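Long-range contact in translation initiation factor eIF2B subunit beta (Schizosaccharomyces pombe, PDB 5B04), which forms part of the eIF2B complex, which catalyses the exchange of GDP for GTP on the gamma subunit of eukaryotic initiation factor 2: residues 14-22 with 41-52. Numbering follows the deposited sequence.
Sequences HTYPAVSSL and TALVMRQVISQT
A18 and V44 mark the place where the backbones of 14-22 and 41-52 come nearest, their CA atoms 5.4 Å apart. Here helix 17-22 runs nearly antiparallel to helix 41-51, at 153° with the axes 9.0 Å apart at closest approach. A small residue suits such closeness: the single methyl of A18 rests against both methyls of V44, CB to CG2 being 3.8 Å. V44 is wedged between successive turns, its CG2 also meeting CD2 of L22 at 3.7 Å, while its CG1 touches V19. With CG2 anti to the carbonyl carbon, V19 sets that one methyl against both V44 CG1 and V48 CG2, the latter 3.6 Å away. L22 is long enough to carry its CD2 on to the backbone of T41.

The side chain of Y16, at the N-cap position, crosses that of V48 at about a right angle, CE1 coming to 4.0 Å from V48 CG1, and its hydroxyl reaches T52. There Y16 OH donates to T52 OG1 (2.5 Å), which lies at the ring edge and itself donates to V48 O from above the carbonyl plane, so the two hydroxyls are linked in series to V48 O, which also accepts from the backbone N of Q51 and T52. A phenylalanine in place of Y16 could keep the ring packing but would probably leave T52 OG1 without its donor, freeing the loop from T52. Y16, V19 and L22 also pack on T63, V67 and L71 of helix 57-74. The whole is an antiparallel helix-helix packing within the N-terminal helical bundle of this eIF2B subunit, joining helices 17-27 and 34-51.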
# COMPACT_ATOMS: atom_id res chain seq x y z
N HIS C 14 -32.36 49.11 3.13
CA HIS C 14 -31.79 50.44 3.32
C HIS C 14 -30.93 50.51 4.58
O HIS C 14 -30.06 51.38 4.70
CB HIS C 14 -32.88 51.51 3.37
CG HIS C 14 -33.64 51.65 2.09
ND1 HIS C 14 -35.01 51.59 2.02
CD2 HIS C 14 -33.20 51.83 0.82
CE1 HIS C 14 -35.39 51.74 0.76
NE2 HIS C 14 -34.31 51.88 0.01
N THR C 15 -31.17 49.60 5.51
CA THR C 15 -30.31 49.48 6.69
C THR C 15 -29.16 48.52 6.43
O THR C 15 -28.06 48.73 6.93
CB THR C 15 -31.10 49.01 7.94
OG1 THR C 15 -31.78 47.79 7.65
CG2 THR C 15 -32.10 50.07 8.38
N TYR C 16 -29.40 47.47 5.65
CA TYR C 16 -28.34 46.50 5.33
C TYR C 16 -28.28 46.15 3.84
O TYR C 16 -28.58 45.02 3.46
CB TYR C 16 -28.54 45.21 6.14
CG TYR C 16 -28.53 45.38 7.64
CD1 TYR C 16 -27.59 46.18 8.26
CD2 TYR C 16 -29.48 44.75 8.43
CE1 TYR C 16 -27.59 46.35 9.62
CE2 TYR C 16 -29.49 44.91 9.80
CZ TYR C 16 -28.54 45.71 10.39
OH TYR C 16 -28.54 45.87 11.76
N PRO C 17 -27.87 47.11 3.00
CA PRO C 17 -27.88 46.89 1.55
C PRO C 17 -26.90 45.81 1.10
O PRO C 17 -27.12 45.16 0.09
CB PRO C 17 -27.50 48.25 0.98
CG PRO C 17 -26.69 48.89 2.06
CD PRO C 17 -27.30 48.43 3.35
N ALA C 18 -25.83 45.64 1.87
CA ALA C 18 -24.81 44.65 1.55
C ALA C 18 -25.33 43.23 1.78
O ALA C 18 -24.93 42.30 1.08
CB ALA C 18 -23.56 44.90 2.37
N VAL C 19 -26.22 43.07 2.76
CA VAL C 19 -26.78 41.76 3.08
C VAL C 19 -27.70 41.27 1.97
O VAL C 19 -27.53 40.18 1.45
CB VAL C 19 -27.55 41.78 4.41
CG1 VAL C 19 -28.20 40.43 4.66
CG2 VAL C 19 -26.62 42.15 5.54
N SER C 20 -28.69 42.10 1.62
CA SER C 20 -29.64 41.75 0.57
C SER C 20 -28.95 41.53 -0.77
O SER C 20 -29.38 40.70 -1.57
CB SER C 20 -30.71 42.84 0.43
OG SER C 20 -31.79 42.62 1.31
N SER C 21 -27.87 42.27 -1.00
CA SER C 21 -27.10 42.13 -2.23
C SER C 21 -26.30 40.83 -2.23
O SER C 21 -26.19 40.16 -3.25
CB SER C 21 -26.17 43.32 -2.42
OG SER C 21 -25.49 43.24 -3.67
N LEU C 22 -25.74 40.48 -1.07
CA LEU C 22 -24.97 39.25 -0.94
C LEU C 22 -25.87 38.03 -1.04
O LEU C 22 -25.51 37.03 -1.66
CB LEU C 22 -24.20 39.23 0.38
CG LEU C 22 -23.38 37.97 0.66
CD1 LEU C 22 -22.42 37.69 -0.49
CD2 LEU C 22 -22.63 38.08 1.97
N THR C 41 -18.59 37.64 2.81
CA THR C 41 -19.39 37.56 4.02
C THR C 41 -18.80 38.45 5.11
O THR C 41 -19.52 39.21 5.77
CB THR C 41 -19.50 36.12 4.54
OG1 THR C 41 -20.29 35.34 3.64
CG2 THR C 41 -20.14 36.08 5.92
N ALA C 42 -17.49 38.36 5.29
CA ALA C 42 -16.79 39.15 6.30
C ALA C 42 -16.90 40.65 6.01
O ALA C 42 -17.05 41.45 6.93
CB ALA C 42 -15.33 38.73 6.39
N LEU C 43 -16.81 41.01 4.74
CA LEU C 43 -16.93 42.40 4.33
C LEU C 43 -18.33 42.95 4.58
O LEU C 43 -18.49 44.06 5.09
CB LEU C 43 -16.57 42.56 2.85
CG LEU C 43 -15.10 42.38 2.47
CD1 LEU C 43 -14.93 42.43 0.96
CD2 LEU C 43 -14.25 43.44 3.14
N VAL C 44 -19.34 42.17 4.21
CA VAL C 44 -20.73 42.55 4.44
C VAL C 44 -21.00 42.72 5.93
O VAL C 44 -21.65 43.68 6.35
CB VAL C 44 -21.70 41.52 3.84
CG1 VAL C 44 -23.10 41.70 4.39
CG2 VAL C 44 -21.71 41.62 2.32
N MET C 45 -20.48 41.79 6.73
CA MET C 45 -20.62 41.86 8.18
C MET C 45 -19.96 43.11 8.75
O MET C 45 -20.41 43.65 9.76
CB MET C 45 -20.04 40.62 8.84
CG MET C 45 -20.89 39.37 8.70
SD MET C 45 -22.59 39.60 9.27
CE MET C 45 -23.43 39.81 7.71
N ARG C 46 -18.91 43.57 8.09
CA ARG C 46 -18.19 44.75 8.55
C ARG C 46 -19.05 46.01 8.41
O ARG C 46 -19.09 46.84 9.31
CB ARG C 46 -16.87 44.92 7.79
CG ARG C 46 -15.96 45.99 8.37
CD ARG C 46 -14.69 46.11 7.56
NE ARG C 46 -14.97 46.43 6.17
CZ ARG C 46 -14.05 46.45 5.21
NH1 ARG C 46 -12.79 46.17 5.49
NH2 ARG C 46 -14.40 46.74 3.96
N GLN C 47 -19.73 46.14 7.27
CA GLN C 47 -20.60 47.29 7.06
C GLN C 47 -21.92 47.12 7.82
O GLN C 47 -22.66 48.08 8.01
CB GLN C 47 -20.86 47.52 5.57
CG GLN C 47 -19.93 48.55 4.94
CD GLN C 47 -20.64 49.50 4.01
OE1 GLN C 47 -21.85 49.71 4.12
NE2 GLN C 47 -19.89 50.11 3.09
N VAL C 48 -22.21 45.89 8.23
CA VAL C 48 -23.36 45.64 9.10
C VAL C 48 -23.07 46.16 10.49
O VAL C 48 -23.85 46.93 11.05
CB VAL C 48 -23.71 44.14 9.16
CG1 VAL C 48 -24.57 43.84 10.39
CG2 VAL C 48 -24.41 43.70 7.90
N ILE C 49 -21.93 45.76 11.05
CA ILE C 49 -21.47 46.26 12.33
C ILE C 49 -21.26 47.77 12.26
O ILE C 49 -21.52 48.49 13.22
CB ILE C 49 -20.15 45.56 12.77
CG1 ILE C 49 -20.34 44.05 12.87
CG2 ILE C 49 -19.65 46.12 14.09
CD1 ILE C 49 -21.34 43.62 13.91
N SER C 50 -20.79 48.23 11.11
CA SER C 50 -20.54 49.66 10.89
C SER C 50 -21.78 50.55 10.99
O SER C 50 -21.67 51.73 11.31
CB SER C 50 -19.89 49.85 9.52
OG SER C 50 -20.42 50.98 8.86
N GLN C 51 -22.94 49.98 10.72
CA GLN C 51 -24.14 50.77 10.50
C GLN C 51 -25.25 50.41 11.48
O GLN C 51 -26.16 51.20 11.71
CB GLN C 51 -24.63 50.56 9.07
CG GLN C 51 -24.66 51.80 8.21
CD GLN C 51 -25.68 51.66 7.11
OE1 GLN C 51 -26.14 50.56 6.83
NE2 GLN C 51 -26.03 52.77 6.47
N THR C 52 -25.17 49.20 12.03
CA THR C 52 -26.13 48.73 13.03
C THR C 52 -25.85 49.50 14.30
O THR C 52 -24.70 49.76 14.64
CB THR C 52 -25.93 47.22 13.32
OG1 THR C 52 -26.10 46.47 12.12
CG2 THR C 52 -26.93 46.73 14.35